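Local coordinates for iron-regulated outer membrane protein (Neisseria meningitidis, PDB 4B7O), which probably takes up iron-siderophore complexes across the outer membrane as a TonB-dependent transporter, at residues Y132-L143 and D273-E284; G260-L268 and N312-L320. All coordinates share one frame; numbering follows the deposited sequence.

Contact 1. Residues Y132-L143 and D273-E284; sequences YHQGRFIVDPAL and DQHRGIRTVREE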
loop_
_atom_site.group_PDB
_atom_site.type_symbol
_atom_site.label_atom_id
_atom_site.label_comp_id
_atom_site.label_asym_id
_atom_site.label_seq_id
_atom_site.Cartn_x
_atom_site.Cartn_y
_atom_site.Cartn_z
ATOM N N TYR A 132 9.622 6.050 -10.888
ATOM C CA TYR A 132 9.077 4.739 -11.200
ATOM C C TYR A 132 10.069 3.652 -10.816
ATOM O O TYR A 132 9.719 2.454 -10.800
ATOM C CB TYR A 132 8.582 4.636 -12.680
ATOM C CG TYR A 132 9.707 4.648 -13.676
ATOM C CD1 TYR A 132 10.297 5.870 -14.107
ATOM C CD2 TYR A 132 10.245 3.449 -14.148
ATOM C CE1 TYR A 132 11.361 5.874 -15.000
ATOM C CE2 TYR A 132 11.305 3.444 -15.052
ATOM C CZ TYR A 132 11.856 4.651 -15.473
ATOM O OH TYR A 132 12.928 4.606 -16.330
ATOM N N HIS A 133 11.303 4.070 -10.506
ATOM C CA HIS A 133 12.390 3.155 -10.105
ATOM C C HIS A 133 12.352 2.790 -8.646
ATOM O O HIS A 133 13.292 2.212 -8.116
ATOM C CB HIS A 133 13.743 3.779 -10.441
ATOM C CG HIS A 133 14.128 3.634 -11.884
ATOM N ND1 HIS A 133 14.426 2.456 -12.425
ATOM C CD2 HIS A 133 14.251 4.576 -12.902
ATOM C CE1 HIS A 133 14.723 2.612 -13.738
ATOM N NE2 HIS A 133 14.618 3.906 -14.030
ATOM N N GLN A 134 11.277 3.153 -7.973
ATOM C CA GLN A 134 11.088 2.835 -6.587
ATOM C C GLN A 134 9.602 2.685 -6.307
ATOM O O GLN A 134 8.752 3.184 -7.078
ATOM C CB GLN A 134 11.672 3.939 -5.738
ATOM C CG GLN A 134 10.935 5.261 -5.768
ATOM C CD GLN A 134 11.778 6.328 -5.084
ATOM O OE1 GLN A 134 12.916 6.579 -5.490
ATOM N NE2 GLN A 134 11.266 6.912 -4.021
ATOM N N GLY A 135 9.287 1.990 -5.214
ATOM C CA GLY A 135 7.889 1.719 -4.892
ATOM C C GLY A 135 7.318 2.925 -4.152
ATOM O O GLY A 135 8.064 3.748 -3.624
ATOM N N ARG A 136 5.999 3.023 -4.092
ATOM C CA ARG A 136 5.403 4.089 -3.334
ATOM C C ARG A 136 5.612 3.833 -1.811
ATOM O O ARG A 136 5.736 2.694 -1.371
ATOM C CB ARG A 136 3.943 4.203 -3.721
ATOM C CG ARG A 136 3.785 4.693 -5.175
ATOM C CD ARG A 136 2.306 4.639 -5.557
ATOM N NE ARG A 136 1.912 5.503 -6.671
ATOM C CZ ARG A 136 2.143 5.246 -7.957
ATOM N NH1 ARG A 136 2.790 4.144 -8.358
ATOM N NH2 ARG A 136 1.699 6.112 -8.861
ATOM N N PHE A 137 5.684 4.892 -1.031
ATOM C CA PHE A 137 6.024 4.801 0.408
ATOM C C PHE A 137 5.073 3.852 1.158
ATOM O O PHE A 137 3.837 4.022 1.085
ATOM C CB PHE A 137 5.954 6.204 1.056
ATOM C CG PHE A 137 6.666 6.291 2.379
ATOM C CD1 PHE A 137 6.034 5.879 3.588
ATOM C CD2 PHE A 137 7.983 6.771 2.444
ATOM C CE1 PHE A 137 6.721 5.929 4.812
ATOM C CE2 PHE A 137 8.659 6.821 3.661
ATOM C CZ PHE A 137 8.034 6.408 4.847
ATOM N N ILE A 138 5.634 2.884 1.892
ATOM C CA ILE A 138 4.825 1.996 2.687
ATOM C C ILE A 138 4.973 2.269 4.171
ATOM O O ILE A 138 6.073 2.232 4.696
ATOM C CB ILE A 138 5.186 0.523 2.465
ATOM C CG1 ILE A 138 4.990 0.144 0.998
ATOM C CG2 ILE A 138 4.259 -0.299 3.332
ATOM C CD1 ILE A 138 5.562 -1.205 0.567
ATOM N N VAL A 139 3.860 2.476 4.866
ATOM C CA VAL A 139 3.871 2.942 6.282
ATOM C C VAL A 139 4.521 1.958 7.274
ATOM O O VAL A 139 4.609 0.762 7.029
ATOM C CB VAL A 139 2.440 3.238 6.771
ATOM C CG1 VAL A 139 1.699 1.923 6.988
ATOM C CG2 VAL A 139 2.459 4.064 8.046
ATOM N N ASP A 140 4.971 2.473 8.399
ATOM C CA ASP A 140 5.746 1.672 9.301
ATOM C C ASP A 140 4.769 1.132 10.356
ATOM O O ASP A 140 4.085 1.885 11.021
ATOM C CB ASP A 140 6.839 2.564 9.884
ATOM C CG ASP A 140 7.462 1.990 11.137
ATOM O OD1 ASP A 140 7.536 0.750 11.249
ATOM O OD2 ASP A 140 7.839 2.784 12.045
ATOM N N PRO A 141 4.696 -0.179 10.503
ATOM C CA PRO A 141 3.770 -0.850 11.427
ATOM C C PRO A 141 3.866 -0.414 12.850
ATOM O O PRO A 141 2.929 -0.604 13.630
ATOM C CB PRO A 141 4.178 -2.335 11.338
ATOM C CG PRO A 141 5.533 -2.341 10.672
ATOM C CD PRO A 141 5.497 -1.147 9.732
ATOM N N ALA A 142 5.003 0.125 13.239
ATOM C CA ALA A 142 5.095 0.657 14.586
ATOM C C ALA A 142 3.964 1.663 14.911
ATOM O O ALA A 142 3.495 1.756 16.015
ATOM C CB ALA A 142 6.466 1.311 14.782
ATOM N N LEU A 143 3.534 2.414 13.921
ATOM C CA LEU A 143 2.547 3.418 14.121
ATOM C C LEU A 143 1.090 2.900 14.131
ATOM O O LEU A 143 0.182 3.565 14.641
ATOM C CB LEU A 143 2.715 4.427 12.988
ATOM C CG LEU A 143 4.015 5.259 12.965
ATOM C CD1 LEU A 143 4.033 6.037 11.665
ATOM C CD2 LEU A 143 4.129 6.205 14.149
ATOM N N ASP A 273 6.952 9.711 9.111
ATOM C CA ASP A 273 7.611 8.449 8.870
ATOM C C ASP A 273 8.766 8.796 7.937
ATOM O O ASP A 273 8.545 9.309 6.846
ATOM C CB ASP A 273 6.639 7.510 8.174
ATOM C CG ASP A 273 7.066 6.057 8.233
ATOM O OD1 ASP A 273 8.271 5.732 8.247
ATOM O OD2 ASP A 273 6.166 5.201 8.254
ATOM N N GLN A 274 9.986 8.537 8.350
ATOM C CA GLN A 274 11.111 9.029 7.601
ATOM C C GLN A 274 12.200 7.997 7.395
ATOM O O GLN A 274 12.562 7.306 8.336
ATOM C CB GLN A 274 11.691 10.240 8.282
ATOM C CG GLN A 274 12.905 10.772 7.554
ATOM C CD GLN A 274 13.293 12.147 8.073
ATOM O OE1 GLN A 274 13.996 12.265 9.051
ATOM N NE2 GLN A 274 12.832 13.171 7.418
ATOM N N HIS A 275 12.650 7.832 6.164
ATOM C CA HIS A 275 13.777 6.951 5.869
ATOM C C HIS A 275 14.974 7.786 5.511
ATOM O O HIS A 275 14.858 8.691 4.691
ATOM C CB HIS A 275 13.503 6.102 4.642
ATOM C CG HIS A 275 12.333 5.200 4.790
ATOM N ND1 HIS A 275 12.003 4.317 3.854
ATOM C CD2 HIS A 275 11.398 5.061 5.818
ATOM C CE1 HIS A 275 10.928 3.642 4.235
ATOM N NE2 HIS A 275 10.552 4.099 5.436
ATOM N N ARG A 276 16.135 7.466 6.082
ATOM C CA ARG A 276 17.346 8.166 5.703
ATOM C C ARG A 276 18.524 7.227 5.516
ATOM O O ARG A 276 18.697 6.266 6.247
ATOM C CB ARG A 276 17.643 9.313 6.665
ATOM C CG ARG A 276 17.731 8.912 8.103
ATOM C CD ARG A 276 16.851 9.765 8.991
ATOM N NE ARG A 276 17.661 10.799 9.610
ATOM C CZ ARG A 276 17.176 11.798 10.335
ATOM N NH1 ARG A 276 15.874 11.881 10.584
ATOM N NH2 ARG A 276 18.003 12.700 10.835
ATOM N N GLY A 277 19.319 7.480 4.498
ATOM C CA GLY A 277 20.528 6.716 4.282
ATOM C C GLY A 277 21.161 6.985 2.939
ATOM O O GLY A 277 20.738 7.884 2.222
ATOM N N ILE A 278 22.208 6.222 2.619
ATOM C CA ILE A 278 22.897 6.325 1.352
ATOM C C ILE A 278 22.184 5.363 0.403
ATOM O O ILE A 278 22.284 4.169 0.549
ATOM C CB ILE A 278 24.410 5.932 1.501
ATOM C CG1 ILE A 278 25.096 6.725 2.628
ATOM C CG2 ILE A 278 25.181 6.079 0.194
ATOM C CD1 ILE A 278 24.489 8.084 2.817
ATOM N N ARG A 279 21.505 5.928 -0.586
ATOM C CA ARG A 279 20.586 5.215 -1.437
ATOM C C ARG A 279 20.837 5.530 -2.898
ATOM O O ARG A 279 21.005 6.709 -3.243
ATOM C CB ARG A 279 19.135 5.596 -1.093
ATOM C CG ARG A 279 18.719 5.255 0.330
ATOM C CD ARG A 279 18.445 3.766 0.505
ATOM N NE ARG A 279 17.105 3.401 0.063
ATOM C CZ ARG A 279 16.672 2.149 -0.050
ATOM N NH1 ARG A 279 17.455 1.126 0.251
ATOM N NH2 ARG A 279 15.439 1.916 -0.464
ATOM N N THR A 280 20.833 4.476 -3.733
ATOM C CA THR A 280 21.025 4.567 -5.209
ATOM C C THR A 280 20.022 5.441 -5.973
ATOM O O THR A 280 18.940 5.817 -5.461
ATOM C CB THR A 280 21.050 3.156 -5.876
ATOM O OG1 THR A 280 19.860 2.416 -5.545
ATOM C CG2 THR A 280 22.276 2.345 -5.424
ATOM N N VAL A 281 20.373 5.766 -7.221
ATOM C CA VAL A 281 19.484 6.606 -8.009
ATOM C C VAL A 281 18.148 5.864 -8.204
ATOM O O VAL A 281 17.104 6.398 -7.869
ATOM C CB VAL A 281 20.133 7.112 -9.326
ATOM C CG1 VAL A 281 19.090 7.820 -10.224
ATOM C CG2 VAL A 281 21.245 8.101 -8.971
ATOM N N ARG A 282 18.238 4.623 -8.688
ATOM C CA ARG A 282 17.136 3.676 -8.809
ATOM C C ARG A 282 17.026 2.719 -7.627
ATOM O O ARG A 282 17.677 1.670 -7.598
ATOM C CB ARG A 282 17.359 2.838 -10.042
ATOM C CG ARG A 282 17.622 3.651 -11.290
ATOM C CD ARG A 282 18.245 2.714 -12.290
ATOM N NE ARG A 282 18.945 3.443 -13.302
ATOM C CZ ARG A 282 20.052 4.160 -13.071
ATOM N NH1 ARG A 282 20.561 4.227 -11.838
ATOM N NH2 ARG A 282 20.651 4.829 -14.060
ATOM N N GLU A 283 16.176 3.049 -6.662
ATOM C CA GLU A 283 16.155 2.263 -5.452
ATOM C C GLU A 283 15.794 0.782 -5.745
ATOM O O GLU A 283 16.210 -0.086 -5.016
ATOM C CB GLU A 283 15.254 2.910 -4.416
ATOM C CG GLU A 283 15.759 4.241 -3.859
ATOM C CD GLU A 283 15.036 4.658 -2.581
ATOM O OE1 GLU A 283 14.132 3.898 -2.133
ATOM O OE2 GLU A 283 15.362 5.720 -1.992
ATOM N N GLU A 284 15.085 0.481 -6.829
ATOM C CA GLU A 284 14.847 -0.943 -7.200
ATOM C C GLU A 284 16.099 -1.764 -7.536
ATOM O O GLU A 284 16.019 -3.000 -7.555
ATOM C CB GLU A 284 13.813 -1.082 -8.336
ATOM C CG GLU A 284 14.216 -0.500 -9.704
ATOM C CD GLU A 284 13.108 -0.584 -10.774
ATOM O OE1 GLU A 284 12.499 -1.652 -10.922
ATOM O OE2 GLU A 284 12.838 0.396 -11.507
HETATM O O HOH W 1 14.420 5.311 -7.276
HETATM O O HOH W 2 7.774 3.209 6.693
#
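Phe137 and Asp273 share one first torsion, CG anti to the backbone N at chi1 -163°, which swings the phenyl ring out from the 132-143 loop and the carboxylate out from the strand facing it until the two meet. Asp273 CG lies in the plane of the ring at its edge, 3.4 Å from Phe137 CE1, with ring and carboxylate planes 80° apart; the slightly positive C-H rim of a phenylalanine suits an acidic neighbour there. Around the same outer rim the ring also reaches His275: Phe137 CE2 sits over the centre of the imidazole face, the rings inclined at 40°. Asp273 OD2 also takes a weak bond from Asp140 N (3.0 Å), while the carboxylate of Asp140 itself turns to Ser250. A water lies within bonding distance of Ile138 O and, more weakly, of Asp273 OD2, in the plane of the His275 ring at its edge; it has more acceptors around it than protons to give.

At the other end, His133 is held flat between Tyr132 on one face and the aliphatic stem of Arg282 on the other, where Arg282 CG makes a CH-pi contact 3.6 Å from the ring centroid. Glu284 grips this residue twice: its N donates to His133 O (2.8 Å), and its OE2 receives a weak bond from His133 ND1 (2.8 Å). Its other oxygen forms a salt bridge with Arg725. A second water joins Gln134 OE1, Val281 O and Glu283 N. Such a mixed seam, joining a plug loop to the barrel wall and the loop after its strand, is typical of the plug-in-barrel fold of TonB-dependent transporters.

Contact 2. Residues G260-L268 and N312-L320; sequences GDGDHRIVL and NLAYTGKDL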
loop_
_atom_site.group_PDB
_atom_site.type_symbol
_atom_site.label_atom_id
_atom_site.label_comp_id
_atom_site.label_asym_id
_atom_site.label_seq_id
_atom_site.Cartn_x
_atom_site.Cartn_y
_atom_site.Cartn_z
ATOM N N GLY A 260 -20.598 15.231 24.089
ATOM C CA GLY A 260 -21.979 15.047 23.691
ATOM C C GLY A 260 -22.433 13.746 24.292
ATOM O O GLY A 260 -23.106 12.940 23.634
ATOM N N ASP A 261 -21.993 13.519 25.528
ATOM C CA ASP A 261 -22.390 12.351 26.288
ATOM C C ASP A 261 -21.986 11.016 25.642
ATOM O O ASP A 261 -22.603 9.980 25.886
ATOM C CB ASP A 261 -23.904 12.404 26.541
ATOM C CG ASP A 261 -24.251 12.051 27.967
ATOM O OD1 ASP A 261 -24.074 10.855 28.322
ATOM O OD2 ASP A 261 -24.671 12.963 28.732
ATOM N N GLY A 262 -20.930 11.032 24.847
ATOM C CA GLY A 262 -20.410 9.801 24.304
ATOM C C GLY A 262 -20.686 9.686 22.836
ATOM O O GLY A 262 -20.073 8.881 22.156
ATOM N N ASP A 263 -21.579 10.501 22.320
ATOM C CA ASP A 263 -21.913 10.408 20.901
ATOM C C ASP A 263 -21.007 11.088 19.917
ATOM O O ASP A 263 -21.338 11.114 18.732
ATOM C CB ASP A 263 -23.283 10.999 20.658
ATOM C CG ASP A 263 -24.374 10.123 21.157
ATOM O OD1 ASP A 263 -24.059 9.036 21.728
ATOM O OD2 ASP A 263 -25.539 10.538 20.967
ATOM N N HIS A 264 -19.931 11.726 20.363
ATOM C CA HIS A 264 -19.122 12.484 19.413
ATOM C C HIS A 264 -17.706 12.352 19.743
ATOM O O HIS A 264 -17.307 12.279 20.919
ATOM C CB HIS A 264 -19.451 13.936 19.446
ATOM C CG HIS A 264 -20.834 14.245 19.020
ATOM N ND1 HIS A 264 -21.911 13.965 19.799
ATOM C CD2 HIS A 264 -21.322 14.843 17.855
ATOM C CE1 HIS A 264 -23.036 14.367 19.161
ATOM N NE2 HIS A 264 -22.673 14.906 17.969
ATOM N N ARG A 265 -16.902 12.327 18.698
ATOM C CA ARG A 265 -15.492 12.172 18.921
ATOM C C ARG A 265 -14.720 12.994 17.895
ATOM O O ARG A 265 -15.091 13.001 16.730
ATOM C CB ARG A 265 -15.158 10.692 18.835
ATOM C CG ARG A 265 -13.775 10.362 19.323
ATOM C CD ARG A 265 -13.384 8.966 18.865
ATOM N NE ARG A 265 -11.982 8.670 19.137
ATOM C CZ ARG A 265 -11.286 9.101 20.201
ATOM N NH1 ARG A 265 -11.827 9.867 21.143
ATOM N NH2 ARG A 265 -10.020 8.752 20.331
ATOM N N ILE A 266 -13.693 13.707 18.353
ATOM C CA ILE A 266 -12.785 14.457 17.485
ATOM C C ILE A 266 -11.367 13.989 17.807
ATOM O O ILE A 266 -10.954 13.877 18.974
ATOM C CB ILE A 266 -12.841 15.988 17.778
ATOM C CG1 ILE A 266 -14.260 16.462 17.770
ATOM C CG2 ILE A 266 -12.196 16.817 16.679
ATOM C CD1 ILE A 266 -14.694 16.799 16.363
ATOM N N VAL A 267 -10.616 13.725 16.764
ATOM C CA VAL A 267 -9.251 13.282 16.903
ATOM C C VAL A 267 -8.413 14.100 15.952
ATOM O O VAL A 267 -8.711 14.194 14.707
ATOM C CB VAL A 267 -9.123 11.825 16.429
ATOM C CG1 VAL A 267 -7.682 11.395 16.520
ATOM C CG2 VAL A 267 -10.030 10.898 17.238
ATOM N N LEU A 268 -7.361 14.683 16.526
ATOM C CA LEU A 268 -6.409 15.420 15.737
ATOM C C LEU A 268 -5.085 14.719 15.795
ATOM O O LEU A 268 -4.573 14.385 16.884
ATOM C CB LEU A 268 -6.231 16.820 16.310
ATOM C CG LEU A 268 -5.208 17.632 15.514
ATOM C CD1 LEU A 268 -5.741 17.884 14.128
ATOM C CD2 LEU A 268 -4.997 18.971 16.177
ATOM N N ASN A 312 -4.078 15.018 10.467
ATOM C CA ASN A 312 -5.394 14.446 10.221
ATOM C C ASN A 312 -6.339 14.903 11.262
ATOM O O ASN A 312 -6.027 14.872 12.477
ATOM C CB ASN A 312 -5.378 12.914 10.199
ATOM C CG ASN A 312 -6.646 12.330 9.489
ATOM O OD1 ASN A 312 -6.667 12.101 8.283
ATOM N ND2 ASN A 312 -7.692 12.145 10.231
ATOM N N LEU A 313 -7.505 15.327 10.792
ATOM C CA LEU A 313 -8.572 15.601 11.708
ATOM C C LEU A 313 -9.727 14.705 11.392
ATOM O O LEU A 313 -10.168 14.676 10.261
ATOM C CB LEU A 313 -8.991 17.045 11.549
ATOM C CG LEU A 313 -10.041 17.607 12.502
ATOM C CD1 LEU A 313 -9.549 17.659 13.941
ATOM C CD2 LEU A 313 -10.346 19.022 12.054
ATOM N N ALA A 314 -10.235 13.993 12.381
ATOM C CA ALA A 314 -11.340 13.036 12.108
ATOM C C ALA A 314 -12.423 13.234 13.099
ATOM O O ALA A 314 -12.145 13.420 14.287
ATOM C CB ALA A 314 -10.883 11.584 12.149
ATOM N N TYR A 315 -13.655 13.252 12.584
ATOM C CA TYR A 315 -14.825 13.420 13.431
ATOM C C TYR A 315 -15.745 12.240 13.264
ATOM O O TYR A 315 -16.032 11.868 12.112
ATOM C CB TYR A 315 -15.608 14.681 13.011
ATOM C CG TYR A 315 -17.007 14.744 13.606
ATOM C CD1 TYR A 315 -17.192 14.809 14.985
ATOM C CD2 TYR A 315 -18.149 14.721 12.786
ATOM C CE1 TYR A 315 -18.461 14.858 15.541
ATOM C CE2 TYR A 315 -19.427 14.792 13.331
ATOM C CZ TYR A 315 -19.574 14.848 14.707
ATOM O OH TYR A 315 -20.832 14.883 15.280
ATOM N N THR A 316 -16.206 11.684 14.392
ATOM C CA THR A 316 -17.352 10.720 14.421
ATOM C C THR A 316 -18.558 11.124 15.279
ATOM O O THR A 316 -18.491 11.086 16.501
ATOM C CB THR A 316 -16.949 9.325 14.905
ATOM O OG1 THR A 316 -15.849 8.850 14.132
ATOM C CG2 THR A 316 -18.154 8.287 14.762
ATOM N N GLY A 317 -19.668 11.459 14.626
ATOM C CA GLY A 317 -20.969 11.634 15.322
ATOM C C GLY A 317 -22.136 10.670 15.048
ATOM O O GLY A 317 -22.397 10.316 13.893
ATOM N N LYS A 318 -22.823 10.256 16.122
ATOM C CA LYS A 318 -24.063 9.450 16.048
ATOM C C LYS A 318 -25.314 10.222 16.455
ATOM O O LYS A 318 -25.244 11.067 17.345
ATOM C CB LYS A 318 -23.987 8.240 16.980
ATOM C CG LYS A 318 -22.628 7.978 17.575
ATOM C CD LYS A 318 -22.772 7.805 19.093
ATOM C CE LYS A 318 -23.336 6.469 19.552
ATOM N NZ LYS A 318 -22.268 5.433 19.364
ATOM N N ASP A 319 -26.456 9.910 15.828
ATOM C CA ASP A 319 -27.781 10.255 16.376
ATOM C C ASP A 319 -28.029 11.694 16.212
ATOM O O ASP A 319 -28.462 12.358 17.130
ATOM C CB ASP A 319 -27.890 9.916 17.866
ATOM C CG ASP A 319 -27.859 8.431 18.124
ATOM O OD1 ASP A 319 -28.248 7.676 17.201
ATOM O OD2 ASP A 319 -27.455 8.005 19.235
ATOM N N LEU A 320 -27.747 12.166 15.012
ATOM C CA LEU A 320 -27.792 13.564 14.687
ATOM C C LEU A 320 -29.109 13.879 13.964
ATOM O O LEU A 320 -29.132 14.460 12.844
ATOM C CB LEU A 320 -26.595 13.878 13.802
ATOM C CG LEU A 320 -26.159 15.333 13.710
ATOM C CD1 LEU A 320 -24.751 15.485 14.307
ATOM C CD2 LEU A 320 -26.255 15.795 12.249
#
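Val267 O is held by two donors from the neighbouring strand: Ala314 N at 2.8 Å, in the carbonyl plane, and the C-H of Leu313 CA at 3.3 Å. Val267 N returns a bond to Ala314 O, making an antiparallel hydrogen-bonded pair; Arg265 with Thr316 repeats it, and Lys318 N reaches Asp263 O (3.1 Å) at the turn.

On the face bearing Ile266, Leu268, Leu313 and Tyr315, apolar groups mesh across the strands. Ile266 sends CD1 to Tyr315 CD1 (3.5 Å) and CG2 to Leu313 CD1 (3.9 Å), a branched residue serving two partners. Tyr315, with CG anti to the backbone N (chi1 166°), lays its ring along the strand above Gly317, whose N is 3.4 Å from the ring plane; the lack of a side chain at Gly317 makes that room. Its hydroxyl end comes to the rim of the His264 ring, but too closely in the model for the detail to be trusted. This apolar and aromatic face is consistent with the membrane side of a barrel.

The other face carries Arg265, whose extended chain lays one face of its guanidinium, toward the rim, against Val267 CG2 and reaches a salt bridge with Asp213. Strand 246-259 flanks the pair through backbone bonds of Ile266 with Thr257 and Leu268 with Ile255, and strand 323-339 flanks it on the other side through Leu313 with Ala330 and Tyr315 with Ala328.

From the N terminus the plug comes first; its 132-143 loop meets a partner about 130 residues further on, after the first barrel strands. Strand 264-276 serves both contacts: its beginning, just after a tight turn, enters contact 2, while its end and the loop that follows close contact 1 back onto the plug. Strand 303-320 then returns alongside and completes contact 2. The two closures therefore cross instead of nesting. Their centres lie 34 Å apart and their nearest atoms about 11 Å, so they do not touch. Contact 1 ties plug to barrel; contact 2 zips two neighbouring wall strands together beside the turns that open the one and close the other.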